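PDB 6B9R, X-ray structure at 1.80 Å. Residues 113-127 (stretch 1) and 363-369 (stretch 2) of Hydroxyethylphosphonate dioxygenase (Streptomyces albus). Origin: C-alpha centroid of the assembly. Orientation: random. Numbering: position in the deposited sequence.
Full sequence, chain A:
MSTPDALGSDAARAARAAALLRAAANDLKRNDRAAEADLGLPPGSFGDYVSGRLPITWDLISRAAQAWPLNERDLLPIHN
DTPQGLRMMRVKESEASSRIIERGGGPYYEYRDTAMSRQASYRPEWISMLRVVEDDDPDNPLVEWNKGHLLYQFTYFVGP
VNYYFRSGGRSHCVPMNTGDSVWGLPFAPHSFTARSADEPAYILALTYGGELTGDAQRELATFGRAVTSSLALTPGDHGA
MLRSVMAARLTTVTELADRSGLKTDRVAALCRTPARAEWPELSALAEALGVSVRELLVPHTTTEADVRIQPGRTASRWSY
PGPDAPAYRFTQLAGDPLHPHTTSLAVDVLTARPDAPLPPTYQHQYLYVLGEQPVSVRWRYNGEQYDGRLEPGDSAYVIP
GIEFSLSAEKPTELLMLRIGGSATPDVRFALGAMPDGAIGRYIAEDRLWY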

# COMPACT_ATOMS: atom_id res chain seq x y z
N ASP A 113 27.88 0.81 1.03
CA ASP A 113 26.60 1.37 1.45
C ASP A 113 26.66 2.88 1.50
O ASP A 113 27.69 3.47 1.84
CB ASP A 113 26.21 0.89 2.85
CG ASP A 113 26.04 -0.60 2.95
OD1 ASP A 113 25.81 -1.26 1.92
OD2 ASP A 113 26.14 -1.11 4.08
N THR A 114 25.52 3.50 1.19
CA THR A 114 25.27 4.90 1.51
C THR A 114 24.00 4.99 2.37
O THR A 114 23.48 3.96 2.82
CB THR A 114 25.21 5.75 0.23
OG1 THR A 114 24.16 5.29 -0.62
CG2 THR A 114 26.53 5.66 -0.52
N ALA A 115 23.52 6.21 2.61
CA ALA A 115 22.54 6.43 3.67
C ALA A 115 21.27 5.61 3.45
O ALA A 115 20.66 5.67 2.38
CB ALA A 115 22.19 7.92 3.76
N MET A 116 20.88 4.87 4.49
CA MET A 116 19.70 4.01 4.47
C MET A 116 18.93 4.19 5.77
O MET A 116 19.43 4.77 6.73
CB MET A 116 20.06 2.54 4.34
CG MET A 116 20.50 2.15 3.00
SD MET A 116 20.83 0.41 2.83
CE MET A 116 22.56 0.35 3.28
N SER A 117 17.71 3.64 5.80
CA SER A 117 16.88 3.74 6.99
C SER A 117 15.88 2.58 7.03
O SER A 117 15.37 2.15 6.00
CB SER A 117 16.11 5.06 7.02
OG SER A 117 15.16 5.09 8.08
N ARG A 118 15.60 2.11 8.25
CA ARG A 118 14.54 1.12 8.44
C ARG A 118 13.15 1.69 8.18
O ARG A 118 12.18 0.93 8.14
CB ARG A 118 14.63 0.56 9.85
CG ARG A 118 15.92 -0.24 10.08
CD ARG A 118 16.13 -0.53 11.57
NE ARG A 118 17.41 -1.19 11.82
CZ ARG A 118 18.58 -0.56 11.91
NH1 ARG A 118 18.64 0.75 11.75
NH2 ARG A 118 19.69 -1.24 12.18
N GLN A 119 13.05 3.00 8.01
CA GLN A 119 11.79 3.67 7.72
C GLN A 119 11.51 3.77 6.22
O GLN A 119 10.46 4.29 5.84
CB GLN A 119 11.80 5.06 8.36
CG GLN A 119 11.83 5.00 9.90
CD GLN A 119 12.31 6.29 10.57
OE1 GLN A 119 13.49 6.42 10.87
NE2 GLN A 119 11.39 7.22 10.82
N ALA A 120 12.42 3.30 5.37
CA ALA A 120 12.32 3.54 3.94
C ALA A 120 12.90 2.35 3.17
O ALA A 120 13.72 1.60 3.68
CB ALA A 120 13.06 4.82 3.54
N SER A 121 12.51 2.23 1.90
CA SER A 121 12.90 1.08 1.09
C SER A 121 14.19 1.27 0.30
O SER A 121 14.56 0.37 -0.47
CB SER A 121 11.78 0.71 0.11
OG SER A 121 11.66 1.71 -0.87
N TYR A 122 14.88 2.41 0.43
CA TYR A 122 16.11 2.59 -0.33
C TYR A 122 17.09 1.48 -0.02
O TYR A 122 17.26 1.10 1.15
CB TYR A 122 16.81 3.90 0.01
CG TYR A 122 16.10 5.17 -0.35
CD1 TYR A 122 16.05 5.61 -1.67
CD2 TYR A 122 15.55 5.97 0.64
CE1 TYR A 122 15.41 6.80 -1.99
CE2 TYR A 122 14.93 7.16 0.33
CZ TYR A 122 14.86 7.57 -0.98
OH TYR A 122 14.23 8.76 -1.27
N ARG A 123 17.77 0.99 -1.06
CA ARG A 123 18.99 0.20 -0.92
C ARG A 123 20.02 0.82 -1.85
O ARG A 123 20.28 0.32 -2.96
CB ARG A 123 18.74 -1.28 -1.25
CG ARG A 123 17.83 -1.99 -0.22
CD ARG A 123 18.56 -2.19 1.10
NE ARG A 123 17.73 -2.92 2.08
CZ ARG A 123 16.86 -2.34 2.89
NH1 ARG A 123 16.68 -1.03 2.84
NH2 ARG A 123 16.16 -3.07 3.76
N PRO A 124 20.64 1.94 -1.43
CA PRO A 124 21.49 2.71 -2.34
C PRO A 124 22.96 2.39 -2.19
O PRO A 124 23.54 2.61 -1.12
CB PRO A 124 21.19 4.15 -1.93
CG PRO A 124 20.97 4.04 -0.42
CD PRO A 124 20.41 2.66 -0.17
N GLU A 125 23.58 1.87 -3.25
CA GLU A 125 24.96 1.45 -3.19
C GLU A 125 25.79 2.29 -4.15
O GLU A 125 25.37 2.53 -5.29
CB GLU A 125 25.11 -0.05 -3.52
CG GLU A 125 24.32 -0.98 -2.60
CD GLU A 125 25.02 -1.24 -1.28
OE1 GLU A 125 26.10 -1.86 -1.29
OE2 GLU A 125 24.48 -0.83 -0.23
N TRP A 126 26.92 2.78 -3.66
CA TRP A 126 28.02 3.22 -4.50
C TRP A 126 28.71 1.97 -5.02
O TRP A 126 29.00 1.05 -4.24
CB TRP A 126 28.97 4.07 -3.66
CG TRP A 126 30.25 4.55 -4.30
CD1 TRP A 126 30.50 5.79 -4.80
CD2 TRP A 126 31.47 3.80 -4.45
NE1 TRP A 126 31.79 5.86 -5.28
CE2 TRP A 126 32.40 4.65 -5.07
CE3 TRP A 126 31.85 2.49 -4.14
CZ2 TRP A 126 33.70 4.24 -5.39
CZ3 TRP A 126 33.15 2.08 -4.45
CH2 TRP A 126 34.05 2.95 -5.06
N ILE A 127 28.96 1.90 -6.33
CA ILE A 127 29.55 0.69 -6.91
C ILE A 127 30.56 1.09 -7.97
O ILE A 127 30.20 1.73 -8.97
CB ILE A 127 28.50 -0.27 -7.50
CG1 ILE A 127 27.38 -0.56 -6.50
CG2 ILE A 127 29.19 -1.56 -7.94
CD1 ILE A 127 26.24 -1.37 -7.06
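Stretch 2 (363-369) QHQYLYV

The most striking feature of this contact, in which a strand of alternating residues packs against a largely irregular segment, is a hydroxyl-to-hydroxyl hydrogen bond: Tyr-366 OH donates to Thr-114 OG1 at 2.7 Å. Thr-114 OG1 gives its own proton to Pro-124 O at 2.8 Å, within stretch 1, and its lone pairs accept from the tyrosine. The result is a short relay, from tyrosine to threonine to a backbone carbonyl. Pro-124 O also accepts from Thr-114 N at 3.2 Å, so the hydroxyl that receives the tyrosine is held in place by the same residue that braces its backbone. With chi1 at 60° (p), Thr-114 directs OG1 to this task.

Stretch 2 runs as a strand, and its side chains alternate. His-364, Tyr-366 and Tyr-368 point toward stretch 1, while Gln-365 and Leu-367 point away. Stretch 1 is a loop through most of its length, with a type I turn from Ser-117 to Ala-120 closed by Ala-120 N to Ser-117 O at 3.2 Å, and it becomes a strand at Arg-123. Because it doubles back, it meets stretch 2 twice. Along the first limb the order is reversed: the CA of Thr-114 lies 8.1 Å from the CA of Tyr-368, the CA of Ala-115 7.3 Å from the CA of Tyr-366, and the CA of Ala-120 7.1 Å from the CA of His-364. Such separations leave room for side chains between the backbones. Along the second limb the contacts run in the same order as stretch 2, with Tyr-122, Pro-124 and Trp-126 pointing toward it.

His-364 takes the turn end. Ala-120 CB lies over one face of its imidazole, 3.8 Å from the ring centroid; a methyl group is small enough to rest there, and its CB is 3.5 Å from His-364 ND1. Gln-119 O approaches His-364 CE1, a polarised ring carbon, at 3.2 Å.

Tyr-366 is the centre of the contact and has the largest area covered. Its CB sits over one face of the Tyr-122 ring, 3.9 Å from the centroid, while the two aromatic rings themselves meet obliquely, with planes at 43°. Pro-124, rigid and apolar, brings CG to 3.6 Å from Tyr-366 CE2 and places CB off-centre over the ring. Ala-115 O lies at the ring edge, 3.6 Å from Tyr-366 CD2. A long aromatic side chain suits this site: it offers apolar surface to proline and alanine and carries a hydroxyl at its tip to reach threonine.

Tyr-122 is long enough to reach the backbone of stretch 2 while its ring face receives Tyr-366 CB; its OH is 2.9 Å from His-364 O and 3.3 Å from Gln-365 CA. At the far end Tyr-368 gives up less surface than Tyr-366. Its CE1 is 4.2 Å from Thr-114 CG2, and its OH is 3.6 Å from Trp-126 CD1, the broad indole meeting it obliquely and giving apolar cover beside it.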

# COMPACT_ATOMS: atom_id res chain seq x y z
N GLN A 363 7.42 12.63 -0.24
CA GLN A 363 8.38 11.60 -0.60
C GLN A 363 9.47 11.47 0.46
O GLN A 363 9.82 12.45 1.12
CB GLN A 363 9.05 11.94 -1.94
CG GLN A 363 8.10 12.02 -3.11
CD GLN A 363 8.64 12.93 -4.18
OE1 GLN A 363 8.88 14.12 -3.94
NE2 GLN A 363 8.87 12.37 -5.36
N HIS A 364 9.99 10.25 0.61
CA HIS A 364 11.32 10.07 1.21
C HIS A 364 12.35 10.74 0.31
O HIS A 364 12.18 10.81 -0.90
CB HIS A 364 11.67 8.59 1.32
CG HIS A 364 10.75 7.79 2.19
ND1 HIS A 364 10.94 7.66 3.55
CD2 HIS A 364 9.64 7.08 1.90
CE1 HIS A 364 9.99 6.90 4.06
NE2 HIS A 364 9.19 6.54 3.08
N GLN A 365 13.46 11.19 0.89
CA GLN A 365 14.54 11.74 0.07
C GLN A 365 15.89 11.13 0.44
O GLN A 365 16.17 10.89 1.62
CB GLN A 365 14.62 13.27 0.17
CG GLN A 365 13.30 13.92 -0.19
CD GLN A 365 13.40 15.42 -0.23
OE1 GLN A 365 14.08 15.99 -1.08
NE2 GLN A 365 12.71 16.08 0.71
N TYR A 366 16.72 10.94 -0.58
CA TYR A 366 18.10 10.48 -0.44
C TYR A 366 19.00 11.50 -1.12
O TYR A 366 18.71 11.93 -2.24
CB TYR A 366 18.26 9.08 -1.06
CG TYR A 366 19.69 8.65 -1.31
CD1 TYR A 366 20.33 9.00 -2.50
CD2 TYR A 366 20.39 7.90 -0.37
CE1 TYR A 366 21.64 8.63 -2.73
CE2 TYR A 366 21.70 7.52 -0.59
CZ TYR A 366 22.32 7.89 -1.79
OH TYR A 366 23.62 7.52 -2.04
N LEU A 367 20.08 11.88 -0.46
CA LEU A 367 21.02 12.86 -1.00
C LEU A 367 22.41 12.25 -1.03
O LEU A 367 22.77 11.47 -0.15
CB LEU A 367 21.04 14.14 -0.16
CG LEU A 367 19.71 14.82 0.18
CD1 LEU A 367 19.97 16.05 1.05
CD2 LEU A 367 18.97 15.22 -1.10
N TYR A 368 23.19 12.60 -2.05
CA TYR A 368 24.57 12.15 -2.14
C TYR A 368 25.39 13.28 -2.75
O TYR A 368 25.01 13.81 -3.80
CB TYR A 368 24.69 10.88 -3.00
CG TYR A 368 26.12 10.40 -3.16
CD1 TYR A 368 26.69 9.53 -2.25
CD2 TYR A 368 26.91 10.84 -4.24
CE1 TYR A 368 28.02 9.11 -2.39
CE2 TYR A 368 28.21 10.42 -4.38
CZ TYR A 368 28.76 9.55 -3.46
OH TYR A 368 30.08 9.15 -3.62
N VAL A 369 26.48 13.68 -2.10
CA VAL A 369 27.22 14.86 -2.53
C VAL A 369 28.22 14.45 -3.61
O VAL A 369 29.21 13.77 -3.32
CB VAL A 369 27.93 15.56 -1.37
CG1 VAL A 369 28.80 16.70 -1.91
CG2 VAL A 369 26.91 16.10 -0.39